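Local coordinates for putative uncharacterized protein SAG1039 (Streptococcus agalactiae serogroup V, PDB 3GWK) that is of unknown function but forms a homodimeric four-helix bundle of the WXG100 family, whose ESAT-6-like members are typically small secreted proteins, at residues Pro10-Arg14 with Val81-Glu86. Residues are numbered along the deposited sequence; the frame is centred on the assembly and turned at random. Where two conformers were deposited one is given.
Sequences PEELR and VADIIE
Ala82 sits at the centre, its methyl group against Pro10, Leu13 and Arg14; so small a side chain lets the Pro10 and Ala82 CA atoms come within 4.3 Å. Pro10, in the first turn of helix 10-44, where a missing N-H costs no helix bond, lays its ring on the other helix, CG 3.7 Å from CG2 of Ile85. Leu13 reaches with CD1 to CD1 of Ile85 (3.9 Å) and to CG1 of Val81, and Leu8 and Ile6 extend this apolar side.

Arg14 closes the opposite flank. Its chain, extended from CG to NE, passes over Ala82, whose methyl lies on one guanidinium face. Glu86, long and with CG anti to its backbone N (chi1 -178°), carries its carboxylate across to be gripped end-on: Arg14 NH1 to Glu86 OE2 is 2.9 Å with an N-H...O angle of 177°, while Arg14 NH2 meets Glu86 OE1 from above the carboxylate plane. The shorter Asp83 offers OD1 nearly along its C-O bond to Arg14 NH2 at 2.8 Å, and a water joins Arg14 NE to that oxygen. This apolar seam edged by a salt-bridge network, its segments antiparallel (170°), lies within one chain's WXG100 helical hairpin; two such hairpins build the dimer's four-helix bundle.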
loop_
_atom_site.group_PDB
_atom_site.type_symbol
_atom_site.label_atom_id
_atom_site.label_comp_id
_atom_site.label_asym_id
_atom_site.label_seq_id
_atom_site.Cartn_x
_atom_site.Cartn_y
_atom_site.Cartn_z
ATOM N N PRO A 10 27.206 0.452 5.131
ATOM C CA PRO A 10 26.222 1.141 5.984
ATOM C C PRO A 10 25.392 2.185 5.283
ATOM O O PRO A 10 24.186 2.327 5.466
ATOM C CB PRO A 10 27.089 1.730 7.126
ATOM C CG PRO A 10 28.240 0.676 7.225
ATOM C CD PRO A 10 28.537 0.288 5.786
ATOM N N GLU A 11 26.050 2.945 4.423
ATOM C CA GLU A 11 25.363 3.999 3.683
ATOM C C GLU A 11 24.299 3.428 2.710
ATOM O O GLU A 11 23.200 3.965 2.572
ATOM C CB GLU A 11 26.422 4.771 2.867
ATOM C CG GLU A 11 27.383 5.551 3.720
ATOM C CD GLU A 11 28.422 4.778 4.556
ATOM O OE1 GLU A 11 28.747 5.481 5.552
ATOM O OE2 GLU A 11 28.924 3.592 4.292
ATOM N N GLU A 12 24.669 2.335 2.062
ATOM C CA GLU A 12 23.722 1.688 1.190
ATOM C C GLU A 12 22.554 1.105 1.961
ATOM O O GLU A 12 21.410 1.192 1.535
ATOM C CB GLU A 12 24.364 0.603 0.363
ATOM C CG GLU A 12 25.290 1.178 -0.728
ATOM C CD GLU A 12 26.058 0.109 -1.489
ATOM O OE1 GLU A 12 26.562 -0.821 -0.832
ATOM O OE2 GLU A 12 26.194 0.256 -2.711
ATOM N N LEU A 13 22.833 0.486 3.122
ATOM C CA LEU A 13 21.794 -0.054 3.958
ATOM C C LEU A 13 20.815 1.079 4.380
ATOM O O LEU A 13 19.617 0.906 4.354
ATOM C CB LEU A 13 22.392 -0.725 5.180
ATOM C CG LEU A 13 23.091 -2.038 4.910
ATOM C CD1 LEU A 13 24.018 -2.441 6.041
ATOM C CD2 LEU A 13 22.119 -3.107 4.659
ATOM N N ARG A 14 21.338 2.257 4.742
ATOM C CA ARG A 14 20.524 3.385 5.142
ATOM C C ARG A 14 19.688 3.921 3.991
ATOM O O ARG A 14 18.521 4.263 4.149
ATOM C CB ARG A 14 21.426 4.467 5.757
ATOM C CG ARG A 14 21.941 4.026 7.119
ATOM C CD ARG A 14 23.065 4.929 7.580
ATOM N NE ARG A 14 23.523 4.469 8.902
ATOM C CZ ARG A 14 24.781 4.517 9.296
ATOM N NH1 ARG A 14 25.704 5.049 8.534
ATOM N NH2 ARG A 14 25.093 3.987 10.480
ATOM N N VAL A 81 21.429 -2.717 11.593
ATOM C CA VAL A 81 22.559 -3.440 11.018
ATOM C C VAL A 81 23.616 -2.420 10.518
ATOM O O VAL A 81 24.785 -2.629 10.772
ATOM C CB VAL A 81 22.097 -4.413 9.973
ATOM C CG1 VAL A 81 23.250 -4.981 9.179
ATOM C CG2 VAL A 81 21.282 -5.505 10.594
ATOM N N ALA A 82 23.176 -1.360 9.846
ATOM C CA ALA A 82 24.097 -0.358 9.374
ATOM C C ALA A 82 24.924 0.213 10.539
ATOM O O ALA A 82 26.133 0.366 10.456
ATOM C CB ALA A 82 23.376 0.777 8.670
ATOM N N ASP A 83 24.237 0.519 11.673
ATOM C CA ASP A 83 24.967 1.076 12.813
ATOM C C ASP A 83 25.976 0.095 13.362
ATOM O O ASP A 83 27.107 0.434 13.732
ATOM C CB ASP A 83 24.001 1.424 13.946
ATOM C CG ASP A 83 23.260 2.740 13.732
ATOM O OD1 ASP A 83 23.651 3.481 12.853
ATOM O OD2 ASP A 83 22.306 2.984 14.462
ATOM N N ILE A 84 25.591 -1.184 13.433
ATOM C CA ILE A 84 26.537 -2.211 13.956
ATOM C C ILE A 84 27.740 -2.350 13.036
ATOM O O ILE A 84 28.898 -2.456 13.514
ATOM C CB ILE A 84 25.822 -3.558 14.145
ATOM C CG1 ILE A 84 24.784 -3.457 15.281
ATOM C CG2 ILE A 84 26.798 -4.657 14.418
ATOM C CD1 ILE A 84 23.736 -4.541 15.260
ATOM N N ILE A 85 27.508 -2.355 11.742
ATOM C CA ILE A 85 28.625 -2.470 10.815
ATOM C C ILE A 85 29.522 -1.220 10.907
ATOM O O ILE A 85 30.766 -1.347 10.944
ATOM C CB ILE A 85 28.168 -2.713 9.375
ATOM C CG1 ILE A 85 27.462 -4.056 9.314
ATOM C CG2 ILE A 85 29.309 -2.632 8.399
ATOM C CD1 ILE A 85 26.817 -4.376 7.955
ATOM N N GLU A 86 28.945 -0.032 10.911
ATOM C CA GLU A 86 29.754 1.182 10.989
ATOM C C GLU A 86 30.613 1.190 12.263
ATOM O O GLU A 86 31.814 1.540 12.206
ATOM C CB GLU A 86 28.831 2.361 10.985
ATOM C CG GLU A 86 29.528 3.681 11.025
ATOM C CD GLU A 86 28.487 4.754 10.684
ATOM O OE1 GLU A 86 27.629 4.902 11.521
ATOM O OE2 GLU A 86 28.407 5.193 9.492
HETATM O O HOH W 1 29.898 4.244 7.367
HETATM O O HOH W 2 21.637 3.472 10.747
#